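PDB 4DOO: fatty-acid-binding protein 1, which binds fatty acids in the plastid, with a preference for saturated ones, on a chalcone-isomerase fold, and may take part in alpha-linolenic acid metabolism. Local coordinates for residues S144-T149 and V158-N163; F12-S17 and R90-Y95. All blocks are in the same frame, centred on the assembly; numbering follows the deposited sequence.

Interaction 1 of 2, residues S144-T149 and V158-N163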
# COMPACT_ATOMS: atom_id res chain seq x y z
N SER A 144 -5.33 2.89 -15.51
CA SER A 144 -4.60 4.03 -14.96
C SER A 144 -3.70 3.46 -13.87
O SER A 144 -4.09 2.51 -13.19
CB SER A 144 -5.55 5.06 -14.34
OG SER A 144 -6.44 5.60 -15.30
N THR A 145 -2.51 4.03 -13.70
CA THR A 145 -1.58 3.56 -12.67
C THR A 145 -1.29 4.67 -11.67
O THR A 145 -0.94 5.79 -12.06
CB THR A 145 -0.24 3.09 -13.28
OG1 THR A 145 -0.46 1.96 -14.13
CG2 THR A 145 0.74 2.70 -12.19
N ILE A 146 -1.44 4.37 -10.39
CA ILE A 146 -1.16 5.34 -9.34
C ILE A 146 -0.11 4.74 -8.42
O ILE A 146 -0.24 3.59 -7.99
CB ILE A 146 -2.41 5.65 -8.48
CG1 ILE A 146 -3.52 6.23 -9.36
CG2 ILE A 146 -2.05 6.63 -7.37
CD1 ILE A 146 -4.24 5.20 -10.20
N ASP A 147 0.92 5.51 -8.13
CA ASP A 147 1.99 5.05 -7.24
C ASP A 147 2.01 5.84 -5.94
O ASP A 147 2.24 7.05 -5.94
CB ASP A 147 3.35 5.18 -7.94
CG ASP A 147 3.69 3.98 -8.78
OD1 ASP A 147 2.87 3.04 -8.86
OD2 ASP A 147 4.80 3.96 -9.36
N LEU A 148 1.75 5.15 -4.84
CA LEU A 148 1.78 5.77 -3.52
C LEU A 148 3.11 5.34 -2.92
O LEU A 148 3.37 4.15 -2.77
CB LEU A 148 0.64 5.25 -2.64
CG LEU A 148 -0.79 5.28 -3.18
CD1 LEU A 148 -1.73 4.60 -2.19
CD2 LEU A 148 -1.23 6.72 -3.43
N THR A 149 3.96 6.30 -2.58
CA THR A 149 5.24 5.92 -2.01
C THR A 149 5.54 6.53 -0.65
O THR A 149 5.18 7.67 -0.36
CB THR A 149 6.40 6.27 -2.96
OG1 THR A 149 6.48 7.69 -3.13
CG2 THR A 149 6.20 5.61 -4.31
N VAL A 158 2.73 10.88 -4.10
CA VAL A 158 1.82 10.27 -5.05
C VAL A 158 2.14 10.65 -6.49
O VAL A 158 2.37 11.82 -6.80
CB VAL A 158 0.36 10.69 -4.77
CG1 VAL A 158 -0.58 10.00 -5.76
CG2 VAL A 158 -0.02 10.35 -3.34
N ALA A 159 2.13 9.65 -7.36
CA ALA A 159 2.38 9.85 -8.77
C ALA A 159 1.25 9.18 -9.54
O ALA A 159 0.86 8.05 -9.22
CB ALA A 159 3.72 9.25 -9.16
N ILE A 160 0.72 9.88 -10.53
CA ILE A 160 -0.37 9.36 -11.35
C ILE A 160 0.11 9.27 -12.79
O ILE A 160 0.59 10.26 -13.36
CB ILE A 160 -1.62 10.26 -11.24
CG1 ILE A 160 -2.10 10.29 -9.79
CG2 ILE A 160 -2.72 9.74 -12.15
CD1 ILE A 160 -3.31 11.18 -9.56
N GLU A 161 -0.00 8.08 -13.38
CA GLU A 161 0.43 7.83 -14.75
C GLU A 161 1.87 8.29 -14.96
O GLU A 161 2.23 8.80 -16.02
CB GLU A 161 -0.50 8.53 -15.75
CG GLU A 161 -1.92 7.95 -15.78
CD GLU A 161 -1.98 6.53 -16.35
OE1 GLU A 161 -1.27 5.64 -15.84
OE2 GLU A 161 -2.74 6.31 -17.31
N GLY A 162 2.70 8.09 -13.93
CA GLY A 162 4.10 8.45 -14.01
C GLY A 162 4.44 9.89 -13.67
O GLY A 162 5.62 10.26 -13.64
N ASN A 163 3.43 10.70 -13.38
CA ASN A 163 3.65 12.10 -13.05
C ASN A 163 3.44 12.39 -11.56
O ASN A 163 2.35 12.15 -11.03
CB ASN A 163 2.71 12.99 -13.87
CG ASN A 163 2.87 12.78 -15.37
OD1 ASN A 163 3.98 12.80 -15.90
ND2 ASN A 163 1.75 12.57 -16.06
O HOH W 1 -0.86 2.95 -16.42
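Ile146, Leu148, Val158 and Ile160 pack on one face of an antiparallel beta hairpin whose two strand axes approach to 4.7 Å. Val158 has CG1 anti to its backbone N (chi1 -178°), and its two methyls meet different neighbours: CG1 lies 4.0 Å from Ile146 CG2, while CG2 lies 3.8 Å from Leu148 CD2. Both neighbours run alongside Val158 and point the same way. Between the non-hydrogen-bonded pairs Ile146-Ile160 and Leu148-Val158, Asp147 N bonds Ala159 O at 2.8 Å and Ala159 N returns a bond to Asp147 O. The other face is looser and more open to solvent: the side chains come no closer than Asp147 CB to Ala159 CB, 4.3 Å, and the Asp147 carboxylate turns off to a salt bridge with Arg90. Exposed Glu161 grips Thr145 twice. Its N donates a nearly straight bond to Thr145 O (2.8 Å, 170°); the bend at chi2 (-68°) turns CD back toward 144-149, and OE1 accepts a hydrogen bond from Thr145 N at 3.0 Å, from above the carboxylate plane. A water bonded to Thr145 OG1 and Glu161 OE1 closes this polar edge. Leu148 touches one of the two bound laurates, bringing the apolar face to the ligand site. Strand 87-93 flanks 145-151, Phe134 touches Val158 and Ile160, and a type I' turn from Ile160 to Asn163 leads strand 155-160 into 163-169.

Interaction 2 of 2, residues F12-S17 and R90-Y95. With DAO (lauric acid), chain D.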
# COMPACT_ATOMS: atom_id res chain seq x y z
N PHE A 12 -3.34 -8.10 -14.92
CA PHE A 12 -2.43 -6.96 -14.81
C PHE A 12 -1.04 -7.38 -14.34
O PHE A 12 -0.90 -8.25 -13.48
CB PHE A 12 -3.01 -5.89 -13.88
CG PHE A 12 -4.22 -5.19 -14.44
CD1 PHE A 12 -4.58 -3.93 -14.00
CD2 PHE A 12 -5.00 -5.80 -15.42
CE1 PHE A 12 -5.69 -3.27 -14.52
CE2 PHE A 12 -6.12 -5.14 -15.96
CZ PHE A 12 -6.45 -3.87 -15.51
N SER A 13 -0.02 -6.76 -14.91
CA SER A 13 1.36 -7.08 -14.60
C SER A 13 2.07 -6.05 -13.72
O SER A 13 1.85 -4.84 -13.86
CB SER A 13 2.15 -7.27 -15.90
OG SER A 13 3.50 -7.57 -15.64
N PHE A 14 2.91 -6.54 -12.82
CA PHE A 14 3.69 -5.71 -11.91
C PHE A 14 5.16 -6.11 -11.99
O PHE A 14 5.48 -7.30 -11.93
CB PHE A 14 3.22 -5.89 -10.47
CG PHE A 14 1.85 -5.36 -10.20
CD1 PHE A 14 1.67 -4.08 -9.70
CD2 PHE A 14 0.73 -6.15 -10.44
CE1 PHE A 14 0.39 -3.58 -9.45
CE2 PHE A 14 -0.55 -5.67 -10.19
CZ PHE A 14 -0.72 -4.38 -9.69
N PRO A 15 6.06 -5.13 -12.13
CA PRO A 15 7.49 -5.47 -12.21
C PRO A 15 7.97 -6.08 -10.89
O PRO A 15 7.51 -5.70 -9.82
CB PRO A 15 8.15 -4.13 -12.52
CG PRO A 15 7.22 -3.14 -11.87
CD PRO A 15 5.86 -3.68 -12.24
N ALA A 16 8.89 -7.03 -10.99
CA ALA A 16 9.43 -7.71 -9.81
C ALA A 16 10.16 -6.74 -8.88
O ALA A 16 10.36 -7.03 -7.70
CB ALA A 16 10.38 -8.83 -10.25
N SER A 17 10.56 -5.59 -9.42
CA SER A 17 11.25 -4.60 -8.63
C SER A 17 11.17 -3.25 -9.31
O SER A 17 10.87 -3.16 -10.51
CB SER A 17 12.72 -4.98 -8.43
OG SER A 17 13.42 -4.99 -9.67
N ARG A 90 1.68 0.24 -5.73
CA ARG A 90 1.28 0.58 -7.10
C ARG A 90 -0.12 0.06 -7.36
O ARG A 90 -0.40 -1.13 -7.21
CB ARG A 90 2.26 -0.03 -8.11
CG ARG A 90 1.75 0.04 -9.55
CD ARG A 90 2.86 -0.28 -10.53
NE ARG A 90 3.92 0.72 -10.47
CZ ARG A 90 5.00 0.72 -11.25
NH1 ARG A 90 5.16 -0.23 -12.17
NH2 ARG A 90 5.91 1.67 -11.11
N LEU A 91 -1.01 0.98 -7.74
CA LEU A 91 -2.40 0.63 -8.03
C LEU A 91 -2.61 0.69 -9.54
O LEU A 91 -2.11 1.59 -10.20
CB LEU A 91 -3.37 1.62 -7.38
CG LEU A 91 -3.41 1.83 -5.88
CD1 LEU A 91 -2.20 2.63 -5.44
CD2 LEU A 91 -4.69 2.59 -5.52
N GLN A 92 -3.36 -0.27 -10.07
CA GLN A 92 -3.70 -0.30 -11.49
C GLN A 92 -5.21 -0.50 -11.54
O GLN A 92 -5.73 -1.54 -11.13
CB GLN A 92 -2.98 -1.44 -12.21
CG GLN A 92 -1.48 -1.22 -12.34
CD GLN A 92 -0.82 -2.27 -13.20
OE1 GLN A 92 -1.09 -2.38 -14.39
NE2 GLN A 92 0.06 -3.06 -12.59
N ILE A 93 -5.91 0.52 -12.03
CA ILE A 93 -7.37 0.51 -12.10
C ILE A 93 -7.93 -0.59 -12.99
O ILE A 93 -7.60 -0.69 -14.17
CB ILE A 93 -7.91 1.88 -12.58
CG1 ILE A 93 -7.35 3.00 -11.69
CG2 ILE A 93 -9.44 1.90 -12.53
CD1 ILE A 93 -7.66 2.83 -10.21
N VAL A 94 -8.81 -1.41 -12.41
CA VAL A 94 -9.45 -2.51 -13.11
C VAL A 94 -10.87 -2.16 -13.60
O VAL A 94 -11.18 -2.34 -14.78
CB VAL A 94 -9.53 -3.76 -12.21
CG1 VAL A 94 -10.33 -4.86 -12.89
CG2 VAL A 94 -8.12 -4.25 -11.88
N TYR A 95 -11.71 -1.68 -12.69
CA TYR A 95 -13.08 -1.31 -13.03
C TYR A 95 -13.08 -0.14 -14.01
O TYR A 95 -12.44 0.88 -13.77
CB TYR A 95 -13.85 -0.94 -11.75
CG TYR A 95 -15.35 -0.77 -11.95
CD1 TYR A 95 -16.12 -1.79 -12.50
CD2 TYR A 95 -15.99 0.41 -11.58
CE1 TYR A 95 -17.50 -1.65 -12.68
CE2 TYR A 95 -17.36 0.57 -11.75
CZ TYR A 95 -18.11 -0.46 -12.30
OH TYR A 95 -19.46 -0.31 -12.48
O1 DAO D . -21.35 0.38 -7.94
O2 DAO D . -20.12 1.38 -9.47
C1 DAO D . -20.24 0.78 -8.37
C2 DAO D . -19.00 0.51 -7.55
C3 DAO D . -18.64 1.75 -6.73
C4 DAO D . -17.15 2.03 -6.79
C5 DAO D . -16.48 1.76 -5.45
C6 DAO D . -15.55 2.89 -5.06
C7 DAO D . -14.14 2.38 -4.79
C8 DAO D . -13.10 3.44 -5.15
C9 DAO D . -11.78 3.20 -4.41
C10 DAO D . -10.62 3.19 -5.40
C11 DAO D . -9.68 4.36 -5.17
C12 DAO D . -8.66 4.46 -6.29
O HOH W 2 -0.66 -4.36 -16.35
O HOH W 3 3.04 -2.08 -13.51
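Residues 12-15 and 90-94 run nearly antiparallel, 165° apart, but the nearest CA atoms, those of Phe12 and Gln92, are 7.5 Å apart, so side chains span the gap instead of backbone ladder bonds. Strands 13-18 and 87-93 are not neighbours in the sheet; 22-33 and 39-50 lie between them in its order. Gln92 chi2 of -173° carries CD out toward 12-17, and NE2 donates a hydrogen bond to Ser13 O at 2.8 Å, standing above the carbonyl plane. The same NE2 sits 3.1 Å above the Phe14 ring, over its centre, with ring and amide planes 66° apart. Water joins Gln92 OE1 to Ser13 N, and another links Ser13 O to Arg90 NH1. The Phe12 ring takes Gln92 CB and Ile93 O at its edge, with Ile93 O 3.2 Å from CE1, while Val94 CG2 makes a CH-pi contact over its face. Pro15 CD meets Arg90 NH1, and Arg90 NE is paired with Asp147. An alanine in place of Gln92 would probably leave Ser13 O without its amide donor, uncover the Phe14 face where NE2 lay and cost the water bound to Ser13 N a bond. Both ends of the amide are thus satisfied beside the Phe14 face, NE2 by Ser13 O and OE1 through water.

How the interactions relate
From the N terminus, the chain passes through 12-17, then strands 22-33 and 39-50 and helices 51-61, 67-71 and 76-82, before strand 87-93 returns to close interaction 2, a loop of 72 intervening residues. Only after helices 100-118 and 124-131 does interaction 1 open, closing a short hairpin with eight residues between its segments. The two are therefore in series and neither nest nor cross. They meet in space because strands 87-93 and 145-151 are neighbours in the antiparallel sheet: Ile146 O lies 2.7 Å from Leu91 N, probably a hydrogen bond, and Leu148 CG packs on Leu91 CD1. Together they tie the sheet's N-terminal part to the hairpin of strands 145-151 and 155-160.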